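PDB 3LL3: gluconate kinase from Lactobacillus acidophilus, which probably transfers phosphate from ATP to a sugar or sugar acid such as gluconate, as a member of the FGGY carbohydrate kinase family. Local coordinates for residues 374-382 with 471-482. Numbering follows the deposited sequence.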
ATOM      1  N   GLU A 374      -7.201  -5.794  10.506  1.00 20.34           N
ATOM      2  CA  GLU A 374      -6.198  -6.819  10.721  1.00 21.49           C
ATOM      3  C   GLU A 374      -4.781  -6.256  10.898  1.00 22.59           C
ATOM      4  O   GLU A 374      -4.016  -6.769  11.726  1.00 19.71           O
ATOM      5  CB  GLU A 374      -6.216  -7.850   9.601  1.00 23.49           C
ATOM      6  CG  GLU A 374      -7.455  -8.759   9.636  1.00 25.70           C
ATOM      7  CD  GLU A 374      -7.608  -9.631   8.403  1.00 26.86           C
ATOM      8  OE1 GLU A 374      -6.841  -9.444   7.422  1.00 25.64           O
ATOM      9  OE2 GLU A 374      -8.515 -10.503   8.413  1.00 26.66           O
ATOM     10  N   GLY A 375      -4.441  -5.228  10.116  1.00 19.66           N
ATOM     11  CA  GLY A 375      -3.137  -4.596  10.211  1.00 20.42           C
ATOM     12  C   GLY A 375      -2.947  -3.915  11.558  1.00 21.26           C
ATOM     13  O   GLY A 375      -1.877  -4.015  12.180  1.00 21.33           O
ATOM     14  N   ILE A 376      -3.981  -3.205  12.007  1.00 20.87           N
ATOM     15  CA  ILE A 376      -3.938  -2.546  13.300  1.00 21.74           C
ATOM     16  C   ILE A 376      -3.606  -3.585  14.378  1.00 22.23           C
ATOM     17  O   ILE A 376      -2.700  -3.392  15.177  1.00 21.67           O
ATOM     18  CB  ILE A 376      -5.263  -1.828  13.609  1.00 23.27           C
ATOM     19  CG1 ILE A 376      -5.341  -0.514  12.832  1.00 22.86           C
ATOM     20  CG2 ILE A 376      -5.380  -1.520  15.107  1.00 22.00           C
ATOM     21  CD1 ILE A 376      -6.718   0.087  12.783  1.00 21.38           C
ATOM     22  N   ILE A 377      -4.297  -4.716  14.337  1.00 20.64           N
ATOM     23  CA  ILE A 377      -4.111  -5.783  15.327  1.00 22.38           C
ATOM     24  C   ILE A 377      -2.777  -6.508  15.160  1.00 22.72           C
ATOM     25  O   ILE A 377      -2.139  -6.878  16.148  1.00 21.89           O
ATOM     26  CB  ILE A 377      -5.272  -6.809  15.228  1.00 19.47           C
ATOM     27  CG1 ILE A 377      -6.603  -6.107  15.486  1.00 21.07           C
ATOM     28  CG2 ILE A 377      -5.077  -7.966  16.227  1.00 20.81           C
ATOM     29  CD1 ILE A 377      -7.817  -7.072  15.413  1.00 21.33           C
ATOM     30  N   PHE A 378      -2.376  -6.750  13.908  1.00 20.27           N
ATOM     31  CA  PHE A 378      -1.081  -7.367  13.627  1.00 20.23           C
ATOM     32  C   PHE A 378       0.056  -6.523  14.239  1.00 22.59           C
ATOM     33  O   PHE A 378       1.020  -7.049  14.793  1.00 21.94           O
ATOM     34  CB  PHE A 378      -0.845  -7.501  12.111  1.00 21.66           C
ATOM     35  CG  PHE A 378      -1.370  -8.782  11.497  1.00 22.69           C
ATOM     36  CD1 PHE A 378      -1.243  -9.997  12.158  1.00 22.02           C
ATOM     37  CD2 PHE A 378      -1.936  -8.766  10.227  1.00 21.68           C
ATOM     38  CE1 PHE A 378      -1.695 -11.171  11.581  1.00 23.98           C
ATOM     39  CE2 PHE A 378      -2.385  -9.937   9.632  1.00 25.49           C
ATOM     40  CZ  PHE A 378      -2.266 -11.143  10.307  1.00 27.01           C
ATOM     41  N   ASN A 379      -0.059  -5.207  14.116  1.00 20.85           N
ATOM     42  CA  ASN A 379       0.968  -4.300  14.626  1.00 21.58           C
ATOM     43  C   ASN A 379       1.087  -4.471  16.155  1.00 21.56           C
ATOM     44  O   ASN A 379       2.184  -4.573  16.697  1.00 19.62           O
ATOM     45  CB  ASN A 379       0.587  -2.867  14.250  1.00 21.46           C
ATOM     46  CG  ASN A 379       1.611  -1.831  14.697  1.00 21.53           C
ATOM     47  OD1 ASN A 379       1.239  -0.778  15.223  1.00 23.01           O
ATOM     48  ND2 ASN A 379       2.887  -2.110  14.476  1.00 19.03           N
ATOM     49  N   LEU A 380      -0.062  -4.523  16.819  1.00 19.74           N
ATOM     50  CA  LEU A 380      -0.126  -4.769  18.260  1.00 24.38           C
ATOM     51  C   LEU A 380       0.432  -6.140  18.624  1.00 24.02           C
ATOM     52  O   LEU A 380       1.057  -6.306  19.671  1.00 25.20           O
ATOM     53  CB  LEU A 380      -1.572  -4.644  18.757  1.00 22.72           C
ATOM     54  CG  LEU A 380      -2.141  -3.218  18.821  1.00 24.39           C
ATOM     55  CD1 LEU A 380      -3.677  -3.232  18.758  1.00 25.55           C
ATOM     56  CD2 LEU A 380      -1.649  -2.462  20.033  1.00 22.75           C
ATOM     57  N   TYR A 381       0.191  -7.131  17.773  1.00 22.59           N
ATOM     58  CA  TYR A 381       0.691  -8.471  18.045  1.00 23.20           C
ATOM     59  C   TYR A 381       2.188  -8.512  17.838  1.00 25.19           C
ATOM     60  O   TYR A 381       2.898  -9.273  18.493  1.00 24.77           O
ATOM     61  CB  TYR A 381       0.005  -9.489  17.148  1.00 24.44           C
ATOM     62  CG  TYR A 381       0.508 -10.900  17.313  1.00 25.91           C
ATOM     63  CD1 TYR A 381       0.330 -11.595  18.511  1.00 25.77           C
ATOM     64  CD2 TYR A 381       1.141 -11.544  16.273  1.00 24.63           C
ATOM     65  CE1 TYR A 381       0.785 -12.899  18.651  1.00 27.88           C
ATOM     66  CE2 TYR A 381       1.593 -12.837  16.397  1.00 28.67           C
ATOM     67  CZ  TYR A 381       1.412 -13.519  17.583  1.00 31.19           C
ATOM     68  OH  TYR A 381       1.858 -14.823  17.681  1.00 33.27           O
ATOM     69  N   ASP A 382       2.653  -7.689  16.904  1.00 23.28           N
ATOM     70  CA  ASP A 382       4.080  -7.511  16.629  1.00 24.07           C
ATOM     71  C   ASP A 382       4.763  -6.966  17.903  1.00 25.93           C
ATOM     72  O   ASP A 382       5.803  -7.476  18.346  1.00 26.53           O
ATOM     73  CB  ASP A 382       4.216  -6.532  15.447  1.00 24.20           C
ATOM     74  CG  ASP A 382       5.652  -6.378  14.939  1.00 28.31           C
ATOM     75  OD1 ASP A 382       6.570  -7.003  15.497  1.00 27.74           O
ATOM     76  OD2 ASP A 382       5.854  -5.635  13.952  1.00 25.41           O
ATOM     77  N   TYR A 471      -4.299 -16.820  10.368  1.00 26.55           N
ATOM     78  CA  TYR A 471      -3.528 -15.670  10.800  1.00 28.95           C
ATOM     79  C   TYR A 471      -2.093 -16.047  11.111  1.00 28.20           C
ATOM     80  O   TYR A 471      -1.179 -15.264  10.902  1.00 27.30           O
ATOM     81  CB  TYR A 471      -4.209 -14.968  11.983  1.00 27.25           C
ATOM     82  CG  TYR A 471      -5.428 -14.211  11.520  1.00 26.53           C
ATOM     83  CD1 TYR A 471      -5.309 -13.185  10.582  1.00 26.65           C
ATOM     84  CD2 TYR A 471      -6.694 -14.549  11.970  1.00 27.76           C
ATOM     85  CE1 TYR A 471      -6.417 -12.502  10.129  1.00 27.66           C
ATOM     86  CE2 TYR A 471      -7.810 -13.880  11.518  1.00 27.94           C
ATOM     87  CZ  TYR A 471      -7.668 -12.859  10.603  1.00 28.73           C
ATOM     88  OH  TYR A 471      -8.789 -12.202  10.166  1.00 27.88           O
ATOM     89  N   GLN A 472      -1.901 -17.259  11.605  1.00 29.62           N
ATOM     90  CA  GLN A 472      -0.562 -17.731  11.925  1.00 32.57           C
ATOM     91  C   GLN A 472       0.283 -17.850  10.664  1.00 30.64           C
ATOM     92  O   GLN A 472       1.502 -17.629  10.690  1.00 32.75           O
ATOM     93  CB  GLN A 472      -0.644 -19.073  12.647  1.00 34.18           C
ATOM     94  CG  GLN A 472       0.628 -19.496  13.333  1.00 40.67           C
ATOM     95  CD  GLN A 472       0.364 -20.456  14.487  1.00 49.09           C
ATOM     96  OE1 GLN A 472      -0.767 -20.566  14.980  1.00 51.30           O
ATOM     97  NE2 GLN A 472       1.409 -21.155  14.926  1.00 54.95           N
ATOM     98  N   LYS A 473      -0.366 -18.202   9.556  1.00 29.63           N
ATOM     99  CA  LYS A 473       0.328 -18.280   8.291  1.00 29.91           C
ATOM    100  C   LYS A 473       0.507 -16.892   7.669  1.00 32.35           C
ATOM    101  O   LYS A 473       1.494 -16.632   6.981  1.00 32.66           O
ATOM    102  CB  LYS A 473      -0.382 -19.246   7.325  1.00 34.54           C
ATOM    103  CG  LYS A 473       0.191 -19.208   5.919  1.00 41.91           C
ATOM    104  CD  LYS A 473      -0.322 -20.347   5.034  1.00 50.82           C
ATOM    105  CE  LYS A 473       0.548 -20.508   3.786  1.00 54.62           C
ATOM    106  NZ  LYS A 473       0.235 -21.767   3.062  1.00 59.28           N
ATOM    107  N   LEU A 474      -0.428 -15.989   7.938  1.00 30.52           N
ATOM    108  CA  LEU A 474      -0.387 -14.662   7.324  1.00 28.61           C
ATOM    109  C   LEU A 474       0.536 -13.663   8.039  1.00 29.78           C
ATOM    110  O   LEU A 474       1.070 -12.751   7.401  1.00 26.89           O
ATOM    111  CB  LEU A 474      -1.796 -14.085   7.200  1.00 28.34           C
ATOM    112  CG  LEU A 474      -1.893 -12.678   6.601  1.00 28.69           C
ATOM    113  CD1 LEU A 474      -1.351 -12.659   5.159  1.00 26.94           C
ATOM    114  CD2 LEU A 474      -3.350 -12.209   6.660  1.00 28.93           C
ATOM    115  N   PHE A 475       0.729 -13.826   9.350  1.00 27.16           N
ATOM    116  CA  PHE A 475       1.615 -12.925  10.091  1.00 27.64           C
ATOM    117  C   PHE A 475       3.050 -12.844   9.539  1.00 28.97           C
ATOM    118  O   PHE A 475       3.637 -11.754   9.480  1.00 26.27           O
ATOM    119  CB  PHE A 475       1.622 -13.246  11.605  1.00 27.80           C
ATOM    120  CG  PHE A 475       2.408 -12.251  12.436  1.00 29.08           C
ATOM    121  CD1 PHE A 475       2.129 -10.887  12.370  1.00 26.73           C
ATOM    122  CD2 PHE A 475       3.419 -12.679  13.288  1.00 29.99           C
ATOM    123  CE1 PHE A 475       2.854  -9.958  13.132  1.00 26.83           C
ATOM    124  CE2 PHE A 475       4.149 -11.766  14.047  1.00 30.06           C
ATOM    125  CZ  PHE A 475       3.864 -10.398  13.968  1.00 28.76           C
ATOM    126  N   PRO A 476       3.631 -13.988   9.150  1.00 28.84           N
ATOM    127  CA  PRO A 476       4.975 -13.897   8.567  1.00 28.82           C
ATOM    128  C   PRO A 476       5.002 -13.027   7.305  1.00 28.81           C
ATOM    129  O   PRO A 476       5.992 -12.352   7.070  1.00 30.23           O
ATOM    130  CB  PRO A 476       5.298 -15.357   8.212  1.00 28.33           C
ATOM    131  CG  PRO A 476       4.540 -16.151   9.252  1.00 30.21           C
ATOM    132  CD  PRO A 476       3.234 -15.386   9.418  1.00 29.62           C
ATOM    133  N   LEU A 477       3.948 -13.055   6.500  1.00 27.46           N
ATOM    134  CA  LEU A 477       3.892 -12.200   5.314  1.00 26.46           C
ATOM    135  C   LEU A 477       3.806 -10.723   5.725  1.00 27.58           C
ATOM    136  O   LEU A 477       4.439  -9.870   5.113  1.00 27.28           O
ATOM    137  CB  LEU A 477       2.702 -12.574   4.430  1.00 27.20           C
ATOM    138  CG  LEU A 477       2.434 -11.693   3.205  1.00 28.82           C
ATOM    139  CD1 LEU A 477       3.640 -11.641   2.291  1.00 29.83           C
ATOM    140  CD2 LEU A 477       1.203 -12.200   2.456  1.00 29.16           C
ATOM    141  N   TYR A 478       3.025 -10.427   6.766  1.00 26.26           N
ATOM    142  CA  TYR A 478       2.945  -9.065   7.297  1.00 22.92           C
ATOM    143  C   TYR A 478       4.350  -8.571   7.666  1.00 23.85           C
ATOM    144  O   TYR A 478       4.718  -7.445   7.348  1.00 22.83           O
ATOM    145  CB  TYR A 478       2.035  -9.034   8.526  1.00 23.28           C
ATOM    146  CG  TYR A 478       2.002  -7.719   9.287  1.00 21.05           C
ATOM    147  CD1 TYR A 478       1.013  -6.766   9.038  1.00 20.48           C
ATOM    148  CD2 TYR A 478       2.970  -7.428  10.242  1.00 21.71           C
ATOM    149  CE1 TYR A 478       0.981  -5.561   9.742  1.00 23.53           C
ATOM    150  CE2 TYR A 478       2.952  -6.229  10.941  1.00 22.44           C
ATOM    151  CZ  TYR A 478       1.965  -5.298  10.690  1.00 20.43           C
ATOM    152  OH  TYR A 478       1.989  -4.122  11.393  1.00 21.22           O
ATOM    153  N   CYS A 479       5.123  -9.422   8.335  1.00 23.95           N
ATOM    154  CA  CYS A 479       6.478  -9.076   8.749  1.00 25.59           C
ATOM    155  C   CYS A 479       7.433  -8.942   7.560  1.00 27.99           C
ATOM    156  O   CYS A 479       8.383  -8.152   7.602  1.00 26.25           O
ATOM    157  CB  CYS A 479       7.014 -10.101   9.745  1.00 27.77           C
ATOM    158  SG  CYS A 479       6.116 -10.096  11.304  1.00 27.63           S
ATOM    159  N   GLU A 480       7.192  -9.727   6.516  1.00 27.57           N
ATOM    160  CA  GLU A 480       8.005  -9.627   5.308  1.00 31.56           C
ATOM    161  C   GLU A 480       7.819  -8.259   4.663  1.00 29.33           C
ATOM    162  O   GLU A 480       8.795  -7.625   4.281  1.00 28.26           O
ATOM    163  CB  GLU A 480       7.665 -10.733   4.314  1.00 33.98           C
ATOM    164  CG  GLU A 480       8.336 -12.055   4.643  1.00 42.20           C
ATOM    165  CD  GLU A 480       9.836 -12.023   4.398  1.00 49.62           C
ATOM    166  OE1 GLU A 480      10.241 -11.537   3.316  1.00 51.07           O
ATOM    167  OE2 GLU A 480      10.605 -12.477   5.286  1.00 51.96           O
ATOM    168  N   ILE A 481       6.570  -7.801   4.562  1.00 26.63           N
ATOM    169  CA  ILE A 481       6.276  -6.518   3.916  1.00 26.95           C
ATOM    170  C   ILE A 481       6.806  -5.352   4.765  1.00 26.30           C
ATOM    171  O   ILE A 481       7.390  -4.393   4.254  1.00 26.00           O
ATOM    172  CB  ILE A 481       4.762  -6.354   3.651  1.00 26.59           C
ATOM    173  CG1 ILE A 481       4.234  -7.523   2.811  1.00 27.28           C
ATOM    174  CG2 ILE A 481       4.468  -5.019   2.981  1.00 25.40           C
ATOM    175  CD1 ILE A 481       5.060  -7.854   1.577  1.00 28.15           C
ATOM    176  N   ARG A 482       6.631  -5.452   6.073  1.00 24.14           N
ATOM    177  CA  ARG A 482       7.200  -4.458   6.984  1.00 26.99           C
ATOM    178  C   ARG A 482       8.722  -4.371   6.832  1.00 27.11           C
ATOM    179  O   ARG A 482       9.294  -3.268   6.728  1.00 22.54           O
ATOM    180  CB  ARG A 482       6.784  -4.760   8.427  1.00 23.66           C
ATOM    181  CG  ARG A 482       7.664  -4.171   9.484  1.00 29.05           C
ATOM    182  CD  ARG A 482       8.602  -5.243  10.021  1.00 30.65           C
ATOM    183  NE  ARG A 482       8.091  -5.777  11.258  1.00 30.52           N
ATOM    184  CZ  ARG A 482       8.451  -6.936  11.802  1.00 31.62           C
ATOM    185  NH1 ARG A 482       9.330  -7.734  11.218  1.00 26.18           N
ATOM    186  NH2 ARG A 482       7.911  -7.291  12.950  1.00 31.10           N
TER
HETATM  187  O   HOH W   1       4.256  -3.780  12.983  1.00 25.65           O
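Asp382 and Arg482 form a salt bridge at one end of this helix crossing. Arg482 NH2 donates to Asp382 OD2 over 2.8 Å, nearly straight at 170°. NH2 comes to OD2 from the syn side but tilted well out of the carboxylate plane; the carboxylate lies at the guanidinium edge, near its plane. Bends at chi2 and chi3 turn the arginine chain toward the carboxylate. OD2 also accepts from a water, which lies 2.8 Å from Tyr478 OH. At the other end Tyr471 OH donates to Glu374 OE2, a very short bond of 2.5 Å. OE2 also takes a salt bridge from Arg370 and the backbone N-H of Gly330, so it has three partners.

Between the polar ends lies a cluster of five aromatic rings. It joins helix 365-388 of the FGGY C-terminal domain to helix 465-485 near the chain end. Segments 374-382 and 471-482 cross almost perpendicularly, at -84°, and pack knobs-into-holes. Phe378 is one knob, set among Tyr471, Leu474, Phe475 and Tyr478. Its CB sits over the Tyr478 ring face in a CH-pi contact, 3.7 Å from the centroid. Leu474 CD2 meets the Phe378 ring at its edge. Tyr478 is the reciprocal knob, among Gly375, Phe378, Asn379 and Asp382.

Phe475 has CG anti to its own N (chi1 -174°), which lays one face over the Tyr381 edge and brings CD1 alongside Phe378. The Tyr381 and Phe475 centroids are 4.9 Å apart. Cys479 SG lies over the opposite face. Phe475 CD1 comes 3.5 Å from Phe378 CD1, although the two rings barely overlap. With an alanine here the Tyr381 edge is likely to lose the face it rests on, and a gap would probably open beside Phe378. Tyr381 also meets Phe417 edge-to-face, and Tyr478 touches Ile335 and Leu337 of strand 335-337.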